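Local coordinates for transcriptional regulatory protein (Chlamydia trachomatis, PDB 3Q7S) that may act as a global positive regulator of transcription and binds a cis-acting element of its own promoter, probably activating its own expression, at residues G11-L16 with E35-T40. Sequence-based numbering, arbitrary orientation.
Sequences GPKHVL and EEYRCT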
loop_
_atom_site.group_PDB
_atom_site.type_symbol
_atom_site.label_atom_id
_atom_site.label_comp_id
_atom_site.label_asym_id
_atom_site.label_seq_id
_atom_site.Cartn_x
_atom_site.Cartn_y
_atom_site.Cartn_z
ATOM N N GLY A 11 16.754 -18.467 -5.960
ATOM C CA GLY A 11 17.345 -17.114 -5.977
ATOM C C GLY A 11 16.525 -16.106 -5.148
ATOM O O GLY A 11 15.314 -16.183 -5.109
ATOM N N PRO A 12 17.180 -15.188 -4.438
ATOM C CA PRO A 12 16.375 -14.272 -3.634
ATOM C C PRO A 12 15.765 -13.200 -4.530
ATOM O O PRO A 12 16.381 -12.929 -5.570
ATOM C CB PRO A 12 17.389 -13.646 -2.664
ATOM C CG PRO A 12 18.718 -13.954 -3.175
ATOM C CD PRO A 12 18.615 -14.882 -4.378
ATOM N N LYS A 13 14.587 -12.670 -4.166
ATOM C CA LYS A 13 14.043 -11.439 -4.736
ATOM C C LYS A 13 15.006 -10.303 -4.462
ATOM O O LYS A 13 15.547 -10.258 -3.374
ATOM C CB LYS A 13 12.717 -11.057 -4.074
ATOM C CG LYS A 13 11.602 -12.097 -4.175
ATOM C CD LYS A 13 11.315 -12.423 -5.613
ATOM C CE LYS A 13 10.204 -13.488 -5.724
ATOM N NZ LYS A 13 8.842 -12.902 -5.511
ATOM N N HIS A 14 15.187 -9.395 -5.446
ATOM C CA HIS A 14 16.018 -8.211 -5.315
ATOM C C HIS A 14 15.165 -6.927 -5.117
ATOM O O HIS A 14 14.273 -6.592 -5.904
ATOM C CB HIS A 14 16.966 -7.998 -6.520
ATOM C CG HIS A 14 17.742 -6.715 -6.426
ATOM N ND1 HIS A 14 17.978 -5.879 -7.515
ATOM C CD2 HIS A 14 18.322 -6.108 -5.355
ATOM C CE1 HIS A 14 18.690 -4.836 -7.116
ATOM N NE2 HIS A 14 18.904 -4.941 -5.810
ATOM N N VAL A 15 15.478 -6.228 -4.046
ATOM C CA VAL A 15 14.783 -5.048 -3.633
ATOM C C VAL A 15 15.803 -3.905 -3.697
ATOM O O VAL A 15 16.854 -3.984 -3.086
ATOM C CB VAL A 15 14.258 -5.232 -2.185
ATOM C CG1 VAL A 15 13.617 -3.966 -1.717
ATOM C CG2 VAL A 15 13.293 -6.388 -2.103
ATOM N N LEU A 16 15.500 -2.864 -4.475
ATOM C CA LEU A 16 16.290 -1.634 -4.433
ATOM C C LEU A 16 15.571 -0.574 -3.615
ATOM O O LEU A 16 14.422 -0.229 -3.903
ATOM C CB LEU A 16 16.508 -1.105 -5.835
ATOM C CG LEU A 16 17.254 0.216 -5.975
ATOM C CD1 LEU A 16 18.762 0.196 -5.497
ATOM C CD2 LEU A 16 17.125 0.641 -7.409
ATOM N N GLU A 35 18.143 -15.347 2.057
ATOM C CA GLU A 35 17.873 -16.373 1.066
ATOM C C GLU A 35 16.667 -16.044 0.231
ATOM O O GLU A 35 16.533 -16.501 -0.909
ATOM C CB GLU A 35 17.665 -17.705 1.747
ATOM C CG GLU A 35 18.964 -18.282 2.190
ATOM C CD GLU A 35 18.776 -19.641 2.808
ATOM O OE1 GLU A 35 19.797 -20.280 3.175
ATOM O OE2 GLU A 35 17.593 -20.048 2.926
ATOM N N GLU A 36 15.794 -15.249 0.825
ATOM C CA GLU A 36 14.563 -14.819 0.207
ATOM C C GLU A 36 14.697 -13.418 -0.447
ATOM O O GLU A 36 14.122 -13.190 -1.501
ATOM C CB GLU A 36 13.464 -14.843 1.273
ATOM C CG GLU A 36 12.954 -16.261 1.538
ATOM C CD GLU A 36 12.631 -16.560 3.019
ATOM O OE1 GLU A 36 13.079 -17.633 3.484
ATOM O OE2 GLU A 36 11.935 -15.774 3.716
ATOM N N TYR A 37 15.488 -12.521 0.159
ATOM C CA TYR A 37 15.569 -11.103 -0.267
ATOM C C TYR A 37 17.003 -10.595 -0.237
ATOM O O TYR A 37 17.718 -10.841 0.726
ATOM C CB TYR A 37 14.701 -10.173 0.620
ATOM C CG TYR A 37 13.299 -10.685 0.809
ATOM C CD1 TYR A 37 12.290 -10.436 -0.146
ATOM C CD2 TYR A 37 12.978 -11.462 1.911
ATOM C CE1 TYR A 37 10.998 -10.939 0.031
ATOM C CE2 TYR A 37 11.691 -11.945 2.103
ATOM C CZ TYR A 37 10.716 -11.697 1.162
ATOM O OH TYR A 37 9.449 -12.207 1.372
ATOM N N ARG A 38 17.390 -9.919 -1.323
ATOM C CA ARG A 38 18.655 -9.220 -1.464
ATOM C C ARG A 38 18.318 -7.739 -1.655
ATOM O O ARG A 38 17.529 -7.374 -2.514
ATOM C CB ARG A 38 19.452 -9.741 -2.668
ATOM C CG ARG A 38 20.735 -8.991 -2.844
ATOM C CD ARG A 38 21.661 -9.545 -3.893
ATOM N NE ARG A 38 21.095 -9.465 -5.229
ATOM C CZ ARG A 38 21.200 -8.406 -6.034
ATOM N NH1 ARG A 38 21.845 -7.325 -5.617
ATOM N NH2 ARG A 38 20.657 -8.429 -7.254
ATOM N N CYS A 39 18.910 -6.907 -0.821
ATOM C CA CYS A 39 18.592 -5.506 -0.742
ATOM C C CYS A 39 19.815 -4.722 -1.049
ATOM O O CYS A 39 20.899 -5.029 -0.544
ATOM C CB CYS A 39 18.098 -5.119 0.669
ATOM S SG CYS A 39 16.890 -6.254 1.329
ATOM N N THR A 40 19.625 -3.681 -1.862
ATOM C CA THR A 40 20.693 -2.744 -2.203
ATOM C C THR A 40 20.098 -1.365 -2.142
ATOM O O THR A 40 18.872 -1.258 -2.076
ATOM C CB THR A 40 21.239 -3.037 -3.582
ATOM O OG1 THR A 40 20.195 -2.875 -4.532
ATOM C CG2 THR A 40 21.773 -4.502 -3.632
#
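His14 and Thr40 meet across two neighbouring parallel strands, 13-18 and 37-42, the first beta-alpha-beta unit of a CheY-like receiver fold; helix 22-29 makes the crossover, and 37-42 is an outermost strand of the sheet within this chain. The pairing illustrates how an edge strand is held by its backbone and by one polar side-chain cluster. Arg38 is gripped through both its backbone N and its backbone O: its N donates to Lys13 O at 2.8 Å, and its O accepts from Val15 N at 2.8 Å, nearly straight at 171°. Thr40 N then bonds to Val15 O (3.0 Å).

Packing is tightest on the face bearing His14, Arg38, Leu16 and Thr40. The buried His14 ring reaches across to the edge strand because its chi1 (175°) swings CG to the side far from the backbone N. The guanidinium of Arg38, folded back by a bend at chi3, lies over one ring face, centres 4.0 Å apart and planes nearly parallel; its NH2 sits above CG and also makes a weak hydrogen bond to Ser50 OG. On the other side of the sheet, Val15 packs on helix 105-118 and Cys39 on helix 22-29.

Toward Pro12 and Glu36 the contact loosens into solvent. Both glutamate side chains, Glu35 and Glu36, turn away, and the bond from Lys13 N to Glu36 O is bent to 133°; the exposed Pro12 ring still packs with CB against the backbone around Glu35 O and Glu36. By contrast, the buried imidazole is anchored at its edge, where His14 NE2 and Thr40 OG1 share a hydrogen bond of 2.8 Å.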